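Local structure of purine nucleosidase, (IunH-1) (Sulfolobus solfataricus, 3T8J) at residues I295-K298 and S299-K303. The protein belongs to the inosine-uridine preferring nucleoside hydrolase family and has an alpha/beta fold built round a mixed, mainly parallel sheet with helices packed against it. Numbering follows the deposited sequence.
Sequences INKK and SFMEK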
ATOM      1  N   ILE A 295      17.504 -17.672  25.027  1.00 32.63           N
ATOM      2  CA  ILE A 295      18.492 -17.266  26.034  1.00 33.73           C
ATOM      3  C   ILE A 295      18.542 -18.288  27.183  1.00 35.83           C
ATOM      4  O   ILE A 295      17.660 -19.136  27.323  1.00 36.07           O
ATOM      5  CB  ILE A 295      18.250 -15.832  26.621  1.00 32.34           C
ATOM      6  CG1 ILE A 295      17.120 -15.814  27.651  1.00 33.51           C
ATOM      7  CG2 ILE A 295      17.962 -14.805  25.506  1.00 31.82           C
ATOM      8  CD1 ILE A 295      17.101 -14.585  28.494  1.00 32.00           C
ATOM      9  N   ASN A 296      19.610 -18.189  27.965  1.00 36.97           N
ATOM     10  CA  ASN A 296      19.754 -18.895  29.235  1.00 39.55           C
ATOM     11  C   ASN A 296      19.217 -17.994  30.345  1.00 38.94           C
ATOM     12  O   ASN A 296      19.874 -17.025  30.736  1.00 38.12           O
ATOM     13  CB  ASN A 296      21.235 -19.247  29.464  1.00 41.19           C
ATOM     14  CG  ASN A 296      21.454 -20.107  30.704  1.00 45.40           C
ATOM     15  OD1 ASN A 296      20.840 -19.892  31.750  1.00 45.40           O
ATOM     16  ND2 ASN A 296      22.342 -21.090  30.589  1.00 50.95           N
ATOM     17  N   LYS A 297      18.010 -18.298  30.838  1.00 39.09           N
ATOM     18  CA  LYS A 297      17.353 -17.450  31.836  1.00 38.38           C
ATOM     19  C   LYS A 297      18.166 -17.348  33.124  1.00 39.66           C
ATOM     20  O   LYS A 297      18.259 -16.263  33.712  1.00 38.26           O
ATOM     21  CB  LYS A 297      15.946 -17.936  32.188  1.00 41.43           C
ATOM     22  CG  LYS A 297      15.144 -16.814  32.862  1.00 42.73           C
ATOM     23  CD  LYS A 297      13.913 -17.231  33.606  1.00 50.41           C
ATOM     24  CE  LYS A 297      13.389 -15.988  34.334  1.00 49.68           C
ATOM     25  NZ  LYS A 297      12.213 -16.242  35.149  1.00 56.71           N
ATOM     26  N   LYS A 298      18.731 -18.469  33.555  1.00 44.67           N
ATOM     27  CA  LYS A 298      19.488 -18.514  34.798  1.00 48.35           C
ATOM     28  C   LYS A 298      20.676 -17.563  34.726  1.00 46.51           C
ATOM     29  O   LYS A 298      20.905 -16.779  35.648  1.00 46.44           O
ATOM     30  CB  LYS A 298      19.965 -19.938  35.087  1.00 55.92           C
ATOM     31  CG  LYS A 298      20.823 -20.064  36.337  1.00 63.30           C
ATOM     32  CD  LYS A 298      21.061 -21.520  36.687  1.00 74.93           C
ATOM     33  CE  LYS A 298      22.022 -21.671  37.861  1.00 84.19           C
ATOM     34  NZ  LYS A 298      22.321 -23.098  38.165  1.00 97.17           N
ATOM     35  N   SER A 299      21.407 -17.614  33.613  1.00 45.93           N
ATOM     36  CA  SER A 299      22.561 -16.736  33.423  1.00 45.81           C
ATOM     37  C   SER A 299      22.154 -15.264  33.406  1.00 40.67           C
ATOM     38  O   SER A 299      22.849 -14.430  33.983  1.00 40.03           O
ATOM     39  CB  SER A 299      23.317 -17.091  32.135  1.00 48.13           C
ATOM     40  OG  SER A 299      23.894 -18.377  32.225  1.00 57.22           O
ATOM     41  N   PHE A 300      21.032 -14.954  32.754  1.00 37.14           N
ATOM     42  CA  PHE A 300      20.552 -13.585  32.707  1.00 34.34           C
ATOM     43  C   PHE A 300      20.211 -13.073  34.105  1.00 34.19           C
ATOM     44  O   PHE A 300      20.649 -11.998  34.508  1.00 34.14           O
ATOM     45  CB  PHE A 300      19.334 -13.448  31.786  1.00 33.05           C
ATOM     46  CG  PHE A 300      18.645 -12.131  31.928  1.00 31.16           C
ATOM     47  CD1 PHE A 300      19.298 -10.953  31.613  1.00 28.68           C
ATOM     48  CD2 PHE A 300      17.362 -12.057  32.423  1.00 31.01           C
ATOM     49  CE1 PHE A 300      18.682  -9.727  31.772  1.00 29.48           C
ATOM     50  CE2 PHE A 300      16.736 -10.836  32.598  1.00 30.69           C
ATOM     51  CZ  PHE A 300      17.399  -9.661  32.279  1.00 29.91           C
ATOM     52  N   MET A 301      19.454 -13.856  34.865  1.00 36.56           N
ATOM     53  CA  MET A 301      19.046 -13.415  36.201  1.00 37.49           C
ATOM     54  C   MET A 301      20.225 -13.296  37.159  1.00 40.19           C
ATOM     55  O   MET A 301      20.205 -12.482  38.072  1.00 40.54           O
ATOM     56  CB  MET A 301      17.956 -14.321  36.770  1.00 40.74           C
ATOM     57  CG  MET A 301      16.614 -14.170  36.067  1.00 40.14           C
ATOM     58  SD  MET A 301      15.925 -12.496  36.111  1.00 39.18           S
ATOM     59  CE  MET A 301      15.466 -12.330  37.841  1.00 43.36           C
ATOM     60  N   GLU A 302      21.267 -14.085  36.939  1.00 43.68           N
ATOM     61  CA  GLU A 302      22.493 -13.918  37.720  1.00 48.27           C
ATOM     62  C   GLU A 302      23.095 -12.509  37.531  1.00 45.29           C
ATOM     63  O   GLU A 302      23.572 -11.914  38.508  1.00 47.13           O
ATOM     64  CB  GLU A 302      23.505 -15.024  37.392  1.00 54.10           C
ATOM     65  CG  GLU A 302      23.067 -16.382  37.925  1.00 62.30           C
ATOM     66  CD  GLU A 302      24.043 -17.519  37.616  1.00 73.80           C
ATOM     67  OE1 GLU A 302      24.943 -17.335  36.760  1.00 77.69           O
ATOM     68  OE2 GLU A 302      23.911 -18.599  38.239  1.00 83.70           O
ATOM     69  N   LYS A 303      23.054 -11.980  36.301  1.00 41.67           N
ATOM     70  CA  LYS A 303      23.526 -10.615  36.028  1.00 40.41           C
ATOM     71  C   LYS A 303      22.641  -9.591  36.727  1.00 36.96           C
ATOM     72  O   LYS A 303      23.125  -8.581  37.230  1.00 36.81           O
ATOM     73  CB  LYS A 303      23.549 -10.288  34.520  1.00 40.65           C
ATOM     74  CG  LYS A 303      24.633 -10.923  33.682  1.00 47.46           C
ATOM     75  CD  LYS A 303      26.045 -10.459  34.065  1.00 55.22           C
ATOM     76  CE  LYS A 303      27.096 -10.948  33.052  1.00 62.79           C
ATOM     77  NZ  LYS A 303      26.788 -12.345  32.533  1.00 65.29           N
TER
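Asn-296 is the N-cap of helix 297-308, and its side chain reaches Ser-299 in the first turn. Its OD1 accepts from Ser-299 N at 3.0 Å, with an N-H...O angle of 166°. The donor nitrogen stands above the amide plane of Asn-296, 53° out of it, and not on a lone pair. CG lies anti to the backbone N (chi1 -174°), beside the carbonyl carbon, which carries the amide toward the first turn. The OG of Ser-299 lies over the face of the same amide, 3.4 Å from Asn-296 CG. The main-chain O of Asn-296 takes Phe-300 N at 3.1 Å, so the first turn is gripped by both side chain and backbone. This N-cap marks the passage from strand 289-295, in the central mixed sheet, into the helix. Next to it, Ile-295 CD1 meets Phe-300 CB at 4.1 Å, and both residues pack on Ile-240 of helix 237-246. One residue on, Met-301 N donates to Lys-297 O at 2.9 Å. The side chains of these two run side by side, with Lys-297 CE 4.1 Å from Met-301 CG. Lys-297 is extended, and its NZ forms a salt bridge with Glu-199 and a hydrogen bond to Pro-194 O. Lys-298 and Glu-302 are exposed and cross at an angle. Their charged ends stay apart, with Lys-298 NZ 4.8 Å from Glu-302 OE2, so any attraction is probably modest.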